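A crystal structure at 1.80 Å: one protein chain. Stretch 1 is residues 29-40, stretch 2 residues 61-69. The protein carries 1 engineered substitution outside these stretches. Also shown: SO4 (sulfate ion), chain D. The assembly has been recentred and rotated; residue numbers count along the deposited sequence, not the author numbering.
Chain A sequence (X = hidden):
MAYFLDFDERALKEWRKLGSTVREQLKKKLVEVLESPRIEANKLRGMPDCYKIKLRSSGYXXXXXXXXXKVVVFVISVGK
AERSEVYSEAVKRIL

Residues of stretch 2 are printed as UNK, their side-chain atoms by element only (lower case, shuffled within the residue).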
# COMPACT_ATOMS: atom_id res chain seq x y z
N LYS A 29 -8.98 -4.21 -3.77
CA LYS A 29 -7.82 -5.03 -3.41
C LYS A 29 -7.38 -4.81 -1.95
O LYS A 29 -7.03 -5.75 -1.24
CB LYS A 29 -6.67 -4.78 -4.38
CG LYS A 29 -6.97 -5.25 -5.82
CD LYS A 29 -5.78 -4.96 -6.74
CE LYS A 29 -5.96 -5.60 -8.11
NZ LYS A 29 -5.99 -7.09 -8.01
N LEU A 30 -7.39 -3.55 -1.52
CA LEU A 30 -7.10 -3.22 -0.13
C LEU A 30 -8.07 -3.87 0.86
O LEU A 30 -7.65 -4.38 1.91
CB LEU A 30 -7.08 -1.69 0.05
CG LEU A 30 -6.65 -1.19 1.43
CD1 LEU A 30 -5.27 -1.73 1.79
CD2 LEU A 30 -6.67 0.33 1.48
N VAL A 31 -9.36 -3.85 0.55
CA VAL A 31 -10.35 -4.51 1.40
C VAL A 31 -10.09 -6.02 1.48
O VAL A 31 -10.21 -6.61 2.55
CB VAL A 31 -11.78 -4.19 0.93
CG1 VAL A 31 -12.80 -5.05 1.68
CG2 VAL A 31 -12.07 -2.71 1.16
N GLU A 32 -9.71 -6.62 0.35
CA GLU A 32 -9.31 -8.03 0.33
C GLU A 32 -8.08 -8.26 1.20
O GLU A 32 -7.98 -9.25 1.93
CB GLU A 32 -9.01 -8.49 -1.10
CG GLU A 32 -10.26 -8.62 -1.98
CD GLU A 32 -9.92 -8.84 -3.45
OE1 GLU A 32 -10.77 -9.39 -4.17
OE2 GLU A 32 -8.81 -8.47 -3.89
N VAL A 33 -7.12 -7.35 1.09
CA VAL A 33 -5.90 -7.40 1.90
C VAL A 33 -6.22 -7.43 3.40
O VAL A 33 -5.64 -8.20 4.13
CB VAL A 33 -4.96 -6.22 1.55
CG1 VAL A 33 -3.93 -5.98 2.65
CG2 VAL A 33 -4.25 -6.50 0.25
N LEU A 34 -7.18 -6.63 3.84
CA LEU A 34 -7.49 -6.59 5.27
C LEU A 34 -7.91 -7.94 5.83
O LEU A 34 -7.70 -8.22 7.01
CB LEU A 34 -8.58 -5.55 5.57
CG LEU A 34 -8.21 -4.10 5.32
CD1 LEU A 34 -9.37 -3.21 5.82
CD2 LEU A 34 -6.92 -3.69 6.02
N GLU A 35 -8.49 -8.78 4.98
CA GLU A 35 -8.92 -10.10 5.45
C GLU A 35 -7.74 -11.01 5.77
O GLU A 35 -7.83 -11.86 6.65
CB GLU A 35 -9.85 -10.77 4.44
CG GLU A 35 -11.20 -10.07 4.28
CD GLU A 35 -11.98 -10.00 5.59
OE1 GLU A 35 -12.05 -11.03 6.30
OE2 GLU A 35 -12.51 -8.92 5.90
N SER A 36 -6.63 -10.82 5.06
CA SER A 36 -5.43 -11.64 5.24
C SER A 36 -4.27 -10.97 4.48
O SER A 36 -4.05 -11.24 3.29
CB SER A 36 -5.66 -13.05 4.71
OG SER A 36 -4.52 -13.87 4.89
N PRO A 37 -3.53 -10.09 5.16
CA PRO A 37 -2.65 -9.14 4.46
C PRO A 37 -1.28 -9.67 4.06
O PRO A 37 -0.63 -9.05 3.24
CB PRO A 37 -2.52 -7.99 5.47
CG PRO A 37 -2.63 -8.68 6.80
CD PRO A 37 -3.70 -9.73 6.58
N ARG A 38 -0.84 -10.78 4.63
CA ARG A 38 0.44 -11.34 4.23
C ARG A 38 0.20 -12.23 3.02
O ARG A 38 -0.30 -13.34 3.14
CB ARG A 38 1.08 -12.11 5.38
CG ARG A 38 1.40 -11.21 6.57
CD ARG A 38 2.21 -11.97 7.61
NE ARG A 38 2.53 -11.17 8.79
CZ ARG A 38 3.52 -10.28 8.84
NH1 ARG A 38 4.28 -10.06 7.77
NH2 ARG A 38 3.74 -9.60 9.96
N ILE A 39 0.49 -11.67 1.86
CA ILE A 39 0.30 -12.38 0.60
C ILE A 39 1.73 -12.47 0.08
O ILE A 39 2.28 -11.48 -0.38
CB ILE A 39 -0.56 -11.54 -0.35
CG1 ILE A 39 -1.96 -11.35 0.24
CG2 ILE A 39 -0.66 -12.19 -1.72
CD1 ILE A 39 -2.80 -10.36 -0.52
N GLU A 40 2.31 -13.66 0.19
CA GLU A 40 3.75 -13.84 -0.04
C GLU A 40 4.19 -13.39 -1.43
O GLU A 40 5.29 -12.83 -1.59
CB GLU A 40 4.15 -15.29 0.26
CG GLU A 40 5.63 -15.58 0.06
CD GLU A 40 6.52 -14.94 1.11
OE1 GLU A 40 6.01 -14.40 2.12
OE2 GLU A 40 7.76 -14.99 0.93
N UNK A 61 0.44 2.06 -7.49
CA UNK A 61 0.78 1.02 -6.53
C UNK A 61 0.45 1.49 -5.13
O UNK A 61 0.52 2.68 -4.84
n UNK A 61 1.10 -0.72 -10.87
c UNK A 61 2.29 0.73 -6.59
n UNK A 61 2.88 -1.75 -11.89
c UNK A 61 2.30 -1.06 -8.33
c UNK A 61 2.29 -1.32 -10.79
c UNK A 61 2.81 0.32 -7.94
n UNK A 61 2.87 -1.49 -9.61
N UNK A 62 0.11 0.55 -4.26
CA UNK A 62 -0.04 0.86 -2.85
C UNK A 62 0.96 0.01 -2.08
O UNK A 62 1.07 -1.19 -2.31
c UNK A 62 -1.57 -0.19 0.06
c UNK A 62 -1.49 0.62 -2.37
c UNK A 62 -1.80 0.98 -0.92
c UNK A 62 -3.24 1.48 -0.77
N UNK A 63 1.69 0.64 -1.17
CA UNK A 63 2.61 -0.09 -0.33
C UNK A 63 2.13 -0.06 1.12
O UNK A 63 1.78 0.99 1.65
c UNK A 63 4.54 0.46 -1.87
c UNK A 63 4.04 0.50 -0.41
c UNK A 63 4.98 -0.28 0.49
N UNK A 64 2.12 -1.22 1.77
CA UNK A 64 1.68 -1.26 3.16
C UNK A 64 2.59 -2.10 4.02
O UNK A 64 3.26 -3.00 3.54
c UNK A 64 -0.48 -5.80 1.87
c UNK A 64 -0.41 -3.44 1.47
c UNK A 64 -0.65 -4.73 1.02
c UNK A 64 0.23 -1.77 3.26
c UNK A 64 -0.01 -3.20 2.78
c UNK A 64 0.13 -4.29 3.64
o UNK A 64 -0.73 -7.08 1.40
c UNK A 64 -0.09 -5.60 3.18
N UNK A 65 2.60 -1.78 5.31
CA UNK A 65 3.36 -2.51 6.31
C UNK A 65 2.40 -3.30 7.19
O UNK A 65 1.40 -2.75 7.65
o UNK A 65 5.04 -0.08 9.51
c UNK A 65 5.01 -2.11 8.24
c UNK A 65 5.67 -1.05 9.10
n UNK A 65 6.95 -1.22 9.37
c UNK A 65 4.14 -1.51 7.17
N UNK A 66 2.68 -4.58 7.43
CA UNK A 66 1.84 -5.32 8.37
C UNK A 66 2.41 -5.24 9.78
O UNK A 66 3.57 -5.56 10.01
c UNK A 66 1.03 -6.85 6.58
c UNK A 66 1.70 -6.78 7.95
c UNK A 66 0.90 -7.55 9.00
N UNK A 67 1.59 -4.81 10.74
CA UNK A 67 2.06 -4.61 12.10
C UNK A 67 1.27 -5.50 13.06
O UNK A 67 0.21 -5.11 13.56
c UNK A 67 2.57 -2.93 13.93
c UNK A 67 2.62 -2.22 11.50
c UNK A 67 1.95 -3.13 12.54
c UNK A 67 2.48 -0.74 11.78
N UNK A 68 1.79 -6.70 13.29
CA UNK A 68 1.05 -7.71 14.06
C UNK A 68 0.72 -7.26 15.48
O UNK A 68 -0.34 -7.60 16.00
c UNK A 68 1.85 -9.02 14.13
o UNK A 68 0.99 -9.51 11.97
c UNK A 68 1.86 -9.77 12.82
o UNK A 68 2.74 -10.64 12.65
N UNK A 69 1.62 -6.51 16.10
CA UNK A 69 1.44 -6.11 17.50
C UNK A 69 0.22 -5.19 17.66
O UNK A 69 -0.33 -5.06 18.75
o UNK A 69 4.46 -6.20 15.21
o UNK A 69 4.81 -4.26 16.18
c UNK A 69 2.69 -5.43 18.05
c UNK A 69 4.00 -6.04 17.55
c UNK A 69 4.46 -5.46 16.22
S SO4 D . 6.25 -3.01 -10.12
O1 SO4 D . 6.26 -4.47 -10.06
O2 SO4 D . 7.58 -2.51 -9.80
O3 SO4 D . 5.86 -2.57 -11.45
O4 SO4 D . 5.30 -2.49 -9.14
O HOH W 1 1.84 -12.72 11.12

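Position 61 carries three carbons, a nitrogen, then a carbon bearing two more nitrogens, and touches nothing on stretch 1. The guanidinium makes it Arg 61. Its NE and NH2 bind the sulfate, with Arg 61 NE 2.7 Å from SO4 O4 and Arg 61 NH2 3.1 Å from SO4 O3, both hydrogen bonds.

Position 62 has four carbons, forked at the second, and an end carbon approaches CD2 of Leu 30. This is Leu 62. Its CB points toward the helix, and its CD1 lies 4.3 Å from CD2 of Leu 30, a loose apolar contact between two buried side chains.

Position 63 holds one carbon carrying two more and touches nothing on stretch 1. The fork at the first carbon gives Val 63, buried but out of the helix's reach.

Position 64 shows one carbon, then a six-carbon ring bearing an oxygen; the ring lies against Val 33 and the oxygen meets the backbone of Pro 37. It is Tyr 64. CG1 of Val 33 sits over one face, 4.0 Å from the ring centroid in a CH-pi contact, while at the ring's edge Tyr 64 OH donates a hydrogen bond to O of Pro 37 at 2.7 Å. CB of Pro 37 also packs 4.1 Å from Tyr 64 CE1.

Position 65 has three carbons, the third bearing one oxygen and one nitrogen, all out of reach of stretch 1. This is an amide, Gln 65, extended (t, t).

Position 66 again has one carbon carrying two, pointing toward stretch 1 and touching Pro 37 and Arg 38: Val 66. Its CG2 meets CB of Pro 37 at 3.9 Å, and its CG1 lies 3.6 Å from NH2 of Arg 38, over one face of the guanidinium.

Position 67 has four carbons, forked at the first with one arm two carbons long. Its CB points away, without contact: Ile 67.

Position 68 has two carbons, the second carrying two oxygens, a carboxylate near Arg 38: Asp 68. Its OD2 accepts from NH2 of Arg 38 at 3.1 Å in a salt bridge. A water accepts from Arg 38 NE and donates to Asp 68 OD2, giving the pair a second link.

Position 69 has three carbons, the third with two oxygens, without contact to stretch 1; it is Glu 69.

The rule is alternation with a graded chemistry. Leu 62, Tyr 64 and Val 66 supply the face that packs against stretch 1, the tyrosine pairing an apolar ring face with a hydroxyl that satisfies a loop carbonyl. Beyond them, Arg 38 reaches over Val 66 to Asp 68, placing the charges at the exposed margin.

Stretch 2 (61-69) RLVYQVIDE
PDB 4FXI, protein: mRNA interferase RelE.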